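Local atomic coordinates of intracellular protein transport protein USO1 (Saccharomyces cerevisiae S288c, PDB entry 6LSU), a protein that is required for transport of proteins from the endoplasmic reticulum to the Golgi complex, acting as a membrane tether. Residues 47-52 with 88-93; 150-155 with 189-194; 194-199 with 226-231. All coordinates share one frame; numbering follows the deposited sequence.

Overall arrangement
Coming from the N terminus, the chain makes three contacts in series along the first part of the globular head, none enclosing or crossing another. Interaction 1 closes a mostly helical loop of 35 residues, bringing the later part of helix 38-54 against the end of helix 78-91, at the start and end of ARM 1 (50-94). Interaction 2 closes a 33-residue loop between helices 145-154 and 191-198, joining ARM 2 to ARM 3. Interaction 3 shares Thr194 and closes a mostly helical 26-residue loop, tying helix 191-198 to helix 222-229, ARM 3 to ARM 4. The centres of interactions 2 and 3 lie about 11 Å apart and the two touch; those of 1 and 2 about 25 Å.

Interaction 1 (47-52 with 88-93); sequences GLKAFS and ILILFI
The first ARM repeat (50-94) opens on the last turn of helix 38-54 and closes near the end of helix 78-91, and there Ser52 faces Ile90 and Leu91. Leu91 lays its CD2 methyl against the serine hydroxyl, 3.6 Å from Ser52 OG, while Ile90 brings its branch methyl CG2 to 3.9 Å from Ser52 CB. A small side chain suits this place: the CA atoms of Ser52 and Leu91 are 6.1 Å apart. The buried hydroxyl is not left without a partner among the methyls, because Ser52 OG turns back (chi1 -61°) and donates to Leu48 O at 2.9 Å, from above the carbonyl plane. That oxygen also accepts the backbone N-H of Ser52. With an alanine here, Leu48 O would probably keep just the backbone bond from this residue, and Leu91 CD2 would lose one of its neighbours. One turn earlier, the aliphatic part of Lys49 crosses Ile90 at about a right angle, CG to CD1 4.2 Å, while its NZ forms a salt bridge with Glu86. Helix 56-73 lies beside the pair, with Val59 touching Ser52. Helices stacked in succession like this make up the ARM-repeat alpha-solenoid of this head.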
loop_
_atom_site.group_PDB
_atom_site.type_symbol
_atom_site.label_atom_id
_atom_site.label_comp_id
_atom_site.label_asym_id
_atom_site.label_seq_id
_atom_site.Cartn_x
_atom_site.Cartn_y
_atom_site.Cartn_z
ATOM N N GLY A 47 -0.009 17.004 -49.143
ATOM C CA GLY A 47 -1.386 16.880 -49.644
ATOM C C GLY A 47 -2.165 15.865 -48.839
ATOM O O GLY A 47 -3.278 16.173 -48.408
ATOM N N LEU A 48 -1.580 14.704 -48.577
ATOM C CA LEU A 48 -2.237 13.665 -47.749
ATOM C C LEU A 48 -2.418 14.201 -46.321
ATOM O O LEU A 48 -3.516 13.993 -45.726
ATOM C CB LEU A 48 -1.411 12.371 -47.799
ATOM C CG LEU A 48 -1.682 11.471 -49.003
ATOM C CD1 LEU A 48 -0.876 10.175 -48.911
ATOM C CD2 LEU A 48 -3.169 11.172 -49.120
ATOM N N LYS A 49 -1.390 14.885 -45.795
ATOM C CA LYS A 49 -1.377 15.386 -44.393
ATOM C C LYS A 49 -2.611 16.271 -44.186
ATOM O O LYS A 49 -3.321 16.084 -43.180
ATOM C CB LYS A 49 -0.055 16.113 -44.141
ATOM C CG LYS A 49 0.201 16.514 -42.701
ATOM C CD LYS A 49 1.520 17.227 -42.523
ATOM C CE LYS A 49 1.407 18.315 -41.465
ATOM N NZ LYS A 49 2.498 19.314 -41.556
ATOM N N ALA A 50 -2.914 17.155 -45.135
ATOM C CA ALA A 50 -4.112 18.026 -45.085
ATOM C C ALA A 50 -5.399 17.178 -45.022
ATOM O O ALA A 50 -6.267 17.445 -44.169
ATOM C CB ALA A 50 -4.111 18.996 -46.251
ATOM N N PHE A 51 -5.555 16.175 -45.886
ATOM C CA PHE A 51 -6.790 15.332 -45.912
ATOM C C PHE A 51 -6.921 14.464 -44.644
ATOM O O PHE A 51 -8.060 13.980 -44.329
ATOM C CB PHE A 51 -6.807 14.436 -47.159
ATOM C CG PHE A 51 -7.244 15.160 -48.405
ATOM C CD1 PHE A 51 -8.568 15.557 -48.549
ATOM C CD2 PHE A 51 -6.338 15.497 -49.398
ATOM C CE1 PHE A 51 -8.985 16.261 -49.672
ATOM C CE2 PHE A 51 -6.753 16.205 -50.513
ATOM C CZ PHE A 51 -8.077 16.588 -50.647
ATOM N N SER A 52 -5.806 14.214 -43.961
ATOM C CA SER A 52 -5.757 13.347 -42.761
ATOM C C SER A 52 -6.642 13.900 -41.654
ATOM O O SER A 52 -7.150 13.077 -40.874
ATOM C CB SER A 52 -4.364 13.113 -42.289
ATOM O OG SER A 52 -3.645 12.459 -43.323
ATOM N N ILE A 88 1.358 10.120 -40.034
ATOM C CA ILE A 88 0.956 8.868 -39.333
ATOM C C ILE A 88 0.366 9.194 -37.962
ATOM O O ILE A 88 -0.658 8.569 -37.569
ATOM C CB ILE A 88 2.114 7.878 -39.205
ATOM C CG1 ILE A 88 2.688 7.557 -40.583
ATOM C CG2 ILE A 88 1.628 6.613 -38.482
ATOM C CD1 ILE A 88 3.862 6.601 -40.520
ATOM N N LEU A 89 1.022 10.112 -37.242
ATOM C CA LEU A 89 0.609 10.532 -35.883
ATOM C C LEU A 89 -0.772 11.169 -35.961
ATOM O O LEU A 89 -1.585 10.949 -35.056
ATOM C CB LEU A 89 1.648 11.495 -35.306
ATOM C CG LEU A 89 2.843 10.768 -34.698
ATOM C CD1 LEU A 89 3.974 11.708 -34.331
ATOM C CD2 LEU A 89 2.386 9.971 -33.497
ATOM N N ILE A 90 -1.039 11.933 -37.014
ATOM C CA ILE A 90 -2.396 12.537 -37.136
ATOM C C ILE A 90 -3.398 11.398 -37.315
ATOM O O ILE A 90 -4.462 11.370 -36.638
ATOM C CB ILE A 90 -2.464 13.539 -38.275
ATOM C CG1 ILE A 90 -1.535 14.726 -37.975
ATOM C CG2 ILE A 90 -3.919 13.927 -38.496
ATOM C CD1 ILE A 90 -1.612 15.844 -39.002
ATOM N N LEU A 91 -3.013 10.422 -38.128
ATOM C CA LEU A 91 -3.938 9.341 -38.530
ATOM C C LEU A 91 -4.277 8.468 -37.322
ATOM O O LEU A 91 -5.441 7.973 -37.254
ATOM C CB LEU A 91 -3.318 8.537 -39.662
ATOM C CG LEU A 91 -3.260 9.236 -41.017
ATOM C CD1 LEU A 91 -2.496 8.363 -42.005
ATOM C CD2 LEU A 91 -4.654 9.539 -41.525
ATOM N N PHE A 92 -3.370 8.366 -36.359
ATOM C CA PHE A 92 -3.490 7.379 -35.254
ATOM C C PHE A 92 -4.867 7.380 -34.557
ATOM O O PHE A 92 -5.343 6.272 -34.213
ATOM C CB PHE A 92 -2.385 7.496 -34.214
ATOM C CG PHE A 92 -2.183 6.162 -33.538
ATOM C CD1 PHE A 92 -1.493 5.162 -34.189
ATOM C CD2 PHE A 92 -2.769 5.866 -32.319
ATOM C CE1 PHE A 92 -1.347 3.904 -33.621
ATOM C CE2 PHE A 92 -2.594 4.621 -31.734
ATOM C CZ PHE A 92 -1.895 3.635 -32.391
ATOM N N ILE A 93 -5.503 8.531 -34.367
ATOM C CA ILE A 93 -6.807 8.646 -33.641
ATOM C C ILE A 93 -7.598 9.766 -34.283
ATOM O O ILE A 93 -6.945 10.748 -34.676
ATOM C CB ILE A 93 -6.594 8.876 -32.131
ATOM C CG1 ILE A 93 -5.971 7.634 -31.485
ATOM C CG2 ILE A 93 -7.889 9.274 -31.445
ATOM C CD1 ILE A 93 -5.573 7.804 -30.064
#

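Interaction 2 (150-155 with 189-194); sequences LLVEFW and PTSIST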
loop_
_atom_site.group_PDB
_atom_site.type_symbol
_atom_site.label_atom_id
_atom_site.label_comp_id
_atom_site.label_asym_id
_atom_site.label_seq_id
_atom_site.Cartn_x
_atom_site.Cartn_y
_atom_site.Cartn_z
ATOM N N LEU A 150 13.696 0.742 -38.422
ATOM C CA LEU A 150 13.944 2.027 -39.145
ATOM C C LEU A 150 13.725 3.183 -38.161
ATOM O O LEU A 150 14.663 4.020 -37.973
ATOM C CB LEU A 150 12.999 2.169 -40.345
ATOM C CG LEU A 150 13.070 3.507 -41.081
ATOM C CD1 LEU A 150 14.408 3.672 -41.756
ATOM C CD2 LEU A 150 11.965 3.644 -42.100
ATOM N N LEU A 151 12.546 3.202 -37.516
ATOM C CA LEU A 151 12.182 4.205 -36.477
ATOM C C LEU A 151 13.315 4.284 -35.451
ATOM O O LEU A 151 13.792 5.415 -35.088
ATOM C CB LEU A 151 10.875 3.801 -35.793
ATOM C CG LEU A 151 9.627 3.950 -36.646
ATOM C CD1 LEU A 151 8.423 3.452 -35.886
ATOM C CD2 LEU A 151 9.430 5.374 -37.112
ATOM N N VAL A 152 13.775 3.129 -35.002
ATOM C CA VAL A 152 14.879 3.156 -34.005
ATOM C C VAL A 152 16.092 3.872 -34.620
ATOM O O VAL A 152 16.686 4.718 -33.950
ATOM C CB VAL A 152 15.203 1.752 -33.525
ATOM C CG1 VAL A 152 16.473 1.772 -32.689
ATOM C CG2 VAL A 152 14.014 1.185 -32.766
ATOM N N GLU A 153 16.381 3.625 -35.901
ATOM C CA GLU A 153 17.584 4.187 -36.578
ATOM C C GLU A 153 17.415 5.700 -36.723
ATOM O O GLU A 153 18.447 6.370 -36.636
ATOM C CB GLU A 153 17.873 3.468 -37.898
ATOM C CG GLU A 153 19.340 3.071 -38.048
ATOM C CD GLU A 153 19.833 2.014 -37.060
ATOM O OE1 GLU A 153 20.852 2.279 -36.352
ATOM O OE2 GLU A 153 19.205 0.928 -36.999
ATOM N N PHE A 154 16.175 6.211 -36.826
ATOM C CA PHE A 154 15.844 7.666 -36.837
ATOM C C PHE A 154 16.374 8.432 -35.602
ATOM O O PHE A 154 16.516 9.676 -35.675
ATOM C CB PHE A 154 14.330 7.893 -36.930
ATOM C CG PHE A 154 13.725 7.662 -38.293
ATOM C CD1 PHE A 154 14.515 7.635 -39.439
ATOM C CD2 PHE A 154 12.352 7.555 -38.442
ATOM C CE1 PHE A 154 13.944 7.428 -40.684
ATOM C CE2 PHE A 154 11.784 7.382 -39.697
ATOM C CZ PHE A 154 12.583 7.304 -40.818
ATOM N N TRP A 155 16.628 7.770 -34.470
ATOM C CA TRP A 155 17.186 8.454 -33.276
ATOM C C TRP A 155 18.623 8.926 -33.536
ATOM O O TRP A 155 19.130 9.723 -32.744
ATOM C CB TRP A 155 17.081 7.581 -32.016
ATOM C CG TRP A 155 15.673 7.438 -31.519
ATOM C CD1 TRP A 155 14.655 8.355 -31.657
ATOM C CD2 TRP A 155 15.099 6.288 -30.875
ATOM N NE1 TRP A 155 13.502 7.856 -31.097
ATOM C CE2 TRP A 155 13.752 6.601 -30.584
ATOM C CE3 TRP A 155 15.589 5.048 -30.479
ATOM C CZ2 TRP A 155 12.896 5.711 -29.932
ATOM C CZ3 TRP A 155 14.755 4.174 -29.803
ATOM C CH2 TRP A 155 13.416 4.492 -29.550
ATOM N N PRO A 189 19.238 -5.772 -31.356
ATOM C CA PRO A 189 20.146 -5.525 -30.228
ATOM C C PRO A 189 20.509 -4.037 -30.310
ATOM O O PRO A 189 20.121 -3.450 -31.299
ATOM C CB PRO A 189 21.347 -6.433 -30.509
ATOM C CG PRO A 189 21.333 -6.570 -32.024
ATOM C CD PRO A 189 19.864 -6.604 -32.398
ATOM N N THR A 190 21.193 -3.457 -29.320
ATOM C CA THR A 190 21.573 -2.014 -29.312
ATOM C C THR A 190 20.334 -1.104 -29.111
ATOM O O THR A 190 20.525 0.071 -28.766
ATOM C CB THR A 190 22.351 -1.657 -30.594
ATOM O OG1 THR A 190 22.493 -0.238 -30.654
ATOM C CG2 THR A 190 21.696 -2.077 -31.894
ATOM N N SER A 191 19.112 -1.619 -29.295
ATOM C CA SER A 191 17.819 -0.876 -29.351
ATOM C C SER A 191 17.518 -0.143 -28.026
ATOM O O SER A 191 17.250 1.111 -28.036
ATOM C CB SER A 191 16.752 -1.850 -29.677
ATOM O OG SER A 191 15.531 -1.193 -29.907
ATOM N N ILE A 192 17.574 -0.885 -26.913
ATOM C CA ILE A 192 17.364 -0.380 -25.526
ATOM C C ILE A 192 18.470 0.640 -25.182
ATOM O O ILE A 192 18.162 1.753 -24.696
ATOM C CB ILE A 192 17.336 -1.567 -24.537
ATOM C CG1 ILE A 192 16.239 -2.604 -24.838
ATOM C CG2 ILE A 192 17.277 -1.055 -23.110
ATOM C CD1 ILE A 192 14.861 -2.022 -25.160
ATOM N N SER A 193 19.736 0.302 -25.410
ATOM C CA SER A 193 20.888 1.162 -25.021
ATOM C C SER A 193 20.648 2.541 -25.606
ATOM O O SER A 193 20.966 3.530 -24.935
ATOM C CB SER A 193 22.229 0.635 -25.471
ATOM O OG SER A 193 22.146 -0.752 -25.695
ATOM N N THR A 194 20.126 2.554 -26.824
ATOM C CA THR A 194 19.880 3.786 -27.610
ATOM C C THR A 194 18.786 4.585 -26.920
ATOM O O THR A 194 19.079 5.732 -26.645
ATOM C CB THR A 194 19.532 3.479 -29.077
ATOM O OG1 THR A 194 20.630 2.780 -29.645
ATOM C CG2 THR A 194 19.258 4.725 -29.884
#
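Trp155 turns the edge of its indole, not a face, toward Thr194: the CE3 corner of the six-membered ring meets the methyl CG2 of Thr194 at 3.7 Å, the methyl lying near the ring plane. The same edge also looks toward the backbone of the same helix, one turn earlier, with CZ3 of Trp155 4.3 Å from Ser191 O. Over one face of the indole, toward the rim, lies Val152 CA of its own segment. The threonine suits this place because its two branches do different work. CG2 stands opposite the backbone N and reaches the indole, while OG1 (chi1 -60°) donates to Thr190 O at 2.8 Å. Thr194 N bonds to the same oxygen from the other face of the carbonyl plane, so two donors grip Thr190 O at the start of helix 191-198. This is a junction between successive ARM repeats of the alpha-solenoid, with helix 145-154 in ARM 2 and helix 191-198 in ARM 3. A turn back from Trp155, Val152 directs both methyls at Ser191, its CG2 coming within 4.0 Å of Ser191 OG. The small serine lets the backbones approach, to 6.8 Å between the CA atoms of this pair, and its buried hydroxyl has a weak hydrogen bond to Leu185 O. Beyond the two segments the tryptophan also packs on Met195 and Leu198 of helix 191-198, and on Thr166, Ile167 and Leu170 of helix 160-174.

Interaction 3 (194-199 with 226-231); sequences TMVSLL and KLVAFE
Val196 of helix 191-198 meets two residues near the end of helix 222-229, first Val228 and then, more closely, Glu231. At Val228 the touch is light: its CG1 methyl stands 4.5 Å from Val196 CG2, an apolar pairing between two beta-branched side chains, both buried. Ala229 comes next and turns its methyl away from this contact, to where it meets Asn270 and Leu273 of helix 268-276. After Phe230, whose N bonds back to Lys226 O, Glu231 brings the chain round to Val196 again, its own N held by Val228 O at 2.9 Å. Here the apolar stem of the glutamate does the packing. Val196 sets its two methyls about Glu231 CB, CG2 at 3.6 Å and CG1 at 3.7 Å, the side chains running at a slant to each other. Valine fits because its fork, with CG1 opposite the backbone N (chi1 172°), offers both methyls to one carbon. CG1 also rests 3.7 Å from Glu231 O. A turn about the CB-CG bond of the glutamate (chi2 -52°) carries the carboxylate away from the methyls, and OE2 makes a weak hydrogen bond with Ser193 OG. The contact thus joins ARM 3 to ARM 4, with Arg236 of helix 233-244 lying against Val196, Ile233 of that helix and Val218 of helix 204-218 against Val228, and Trp155 reaching the other flank of helix 191-198.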
loop_
_atom_site.group_PDB
_atom_site.type_symbol
_atom_site.label_atom_id
_atom_site.label_comp_id
_atom_site.label_asym_id
_atom_site.label_seq_id
_atom_site.Cartn_x
_atom_site.Cartn_y
_atom_site.Cartn_z
ATOM N N THR A 194 20.126 2.554 -26.824
ATOM C CA THR A 194 19.880 3.786 -27.610
ATOM C C THR A 194 18.786 4.585 -26.920
ATOM O O THR A 194 19.079 5.732 -26.645
ATOM C CB THR A 194 19.532 3.479 -29.077
ATOM O OG1 THR A 194 20.630 2.780 -29.645
ATOM C CG2 THR A 194 19.258 4.725 -29.884
ATOM N N MET A 195 17.612 3.957 -26.672
ATOM C CA MET A 195 16.487 4.501 -25.851
ATOM C C MET A 195 16.997 5.110 -24.540
ATOM O O MET A 195 16.731 6.308 -24.278
ATOM C CB MET A 195 15.503 3.396 -25.490
ATOM C CG MET A 195 14.198 3.508 -26.178
ATOM S SD MET A 195 13.047 2.386 -25.337
ATOM C CE MET A 195 12.158 1.831 -26.802
ATOM N N VAL A 196 17.733 4.330 -23.752
ATOM C CA VAL A 196 18.289 4.862 -22.475
ATOM C C VAL A 196 19.100 6.133 -22.795
ATOM O O VAL A 196 18.998 7.129 -22.014
ATOM C CB VAL A 196 19.114 3.806 -21.721
ATOM C CG1 VAL A 196 19.821 4.429 -20.533
ATOM C CG2 VAL A 196 18.265 2.626 -21.287
ATOM N N SER A 197 19.794 6.165 -23.932
ATOM C CA SER A 197 20.672 7.307 -24.306
ATOM C C SER A 197 19.832 8.548 -24.604
ATOM O O SER A 197 20.368 9.666 -24.341
ATOM C CB SER A 197 21.596 6.981 -25.443
ATOM O OG SER A 197 22.366 5.811 -25.142
ATOM N N LEU A 198 18.578 8.390 -25.079
ATOM C CA LEU A 198 17.651 9.546 -25.286
ATOM C C LEU A 198 17.571 10.410 -24.007
ATOM O O LEU A 198 17.369 11.586 -24.116
ATOM C CB LEU A 198 16.276 9.054 -25.716
ATOM C CG LEU A 198 16.191 8.320 -27.046
ATOM C CD1 LEU A 198 14.817 7.711 -27.189
ATOM C CD2 LEU A 198 16.494 9.263 -28.220
ATOM N N LEU A 199 17.827 9.845 -22.817
ATOM C CA LEU A 199 17.819 10.541 -21.496
ATOM C C LEU A 199 18.931 11.571 -21.420
ATOM O O LEU A 199 18.787 12.451 -20.571
ATOM C CB LEU A 199 17.985 9.554 -20.338
ATOM C CG LEU A 199 16.804 8.633 -20.080
ATOM C CD1 LEU A 199 17.097 7.629 -18.995
ATOM C CD2 LEU A 199 15.600 9.463 -19.722
ATOM N N LYS A 226 16.027 -6.224 -17.146
ATOM C CA LYS A 226 17.474 -6.558 -17.004
ATOM C C LYS A 226 18.243 -5.774 -18.076
ATOM O O LYS A 226 19.264 -5.110 -17.740
ATOM C CB LYS A 226 17.683 -8.081 -17.008
ATOM C CG LYS A 226 17.099 -8.815 -15.788
ATOM C CD LYS A 226 18.073 -9.069 -14.611
ATOM C CE LYS A 226 18.595 -7.804 -13.945
ATOM N NZ LYS A 226 19.783 -8.020 -13.081
ATOM N N LEU A 227 17.718 -5.733 -19.291
ATOM C CA LEU A 227 18.352 -4.968 -20.393
ATOM C C LEU A 227 18.522 -3.491 -20.024
ATOM O O LEU A 227 19.588 -2.916 -20.377
ATOM C CB LEU A 227 17.505 -5.123 -21.660
ATOM C CG LEU A 227 17.977 -6.239 -22.586
ATOM C CD1 LEU A 227 16.972 -6.477 -23.694
ATOM C CD2 LEU A 227 19.351 -5.906 -23.142
ATOM N N VAL A 228 17.507 -2.886 -19.379
ATOM C CA VAL A 228 17.525 -1.427 -19.071
ATOM C C VAL A 228 18.500 -1.211 -17.914
ATOM O O VAL A 228 19.316 -0.254 -17.979
ATOM C CB VAL A 228 16.118 -0.886 -18.760
ATOM C CG1 VAL A 228 16.191 0.418 -17.989
ATOM C CG2 VAL A 228 15.305 -0.689 -20.028
ATOM N N ALA A 229 18.421 -2.082 -16.906
ATOM C CA ALA A 229 19.245 -2.028 -15.677
ATOM C C ALA A 229 20.737 -1.960 -16.018
ATOM O O ALA A 229 21.460 -1.263 -15.305
ATOM C CB ALA A 229 18.939 -3.224 -14.820
ATOM N N PHE A 230 21.182 -2.667 -17.070
ATOM C CA PHE A 230 22.622 -2.771 -17.431
ATOM C C PHE A 230 23.085 -1.474 -18.082
ATOM O O PHE A 230 24.320 -1.304 -18.237
ATOM C CB PHE A 230 22.915 -3.974 -18.331
ATOM C CG PHE A 230 22.603 -5.319 -17.718
ATOM C CD1 PHE A 230 22.337 -5.449 -16.356
ATOM C CD2 PHE A 230 22.579 -6.462 -18.508
ATOM C CE1 PHE A 230 22.032 -6.686 -15.805
ATOM C CE2 PHE A 230 22.283 -7.698 -17.954
ATOM C CZ PHE A 230 22.010 -7.808 -16.604
ATOM N N GLU A 231 22.146 -0.574 -18.390
ATOM C CA GLU A 231 22.426 0.715 -19.085
ATOM C C GLU A 231 22.634 1.856 -18.072
ATOM O O GLU A 231 22.505 3.063 -18.460
ATOM C CB GLU A 231 21.302 1.026 -20.075
ATOM C CG GLU A 231 21.246 0.034 -21.233
ATOM C CD GLU A 231 22.591 -0.135 -21.938
ATOM O OE1 GLU A 231 23.325 0.897 -22.075
ATOM O OE2 GLU A 231 22.913 -1.291 -22.338
#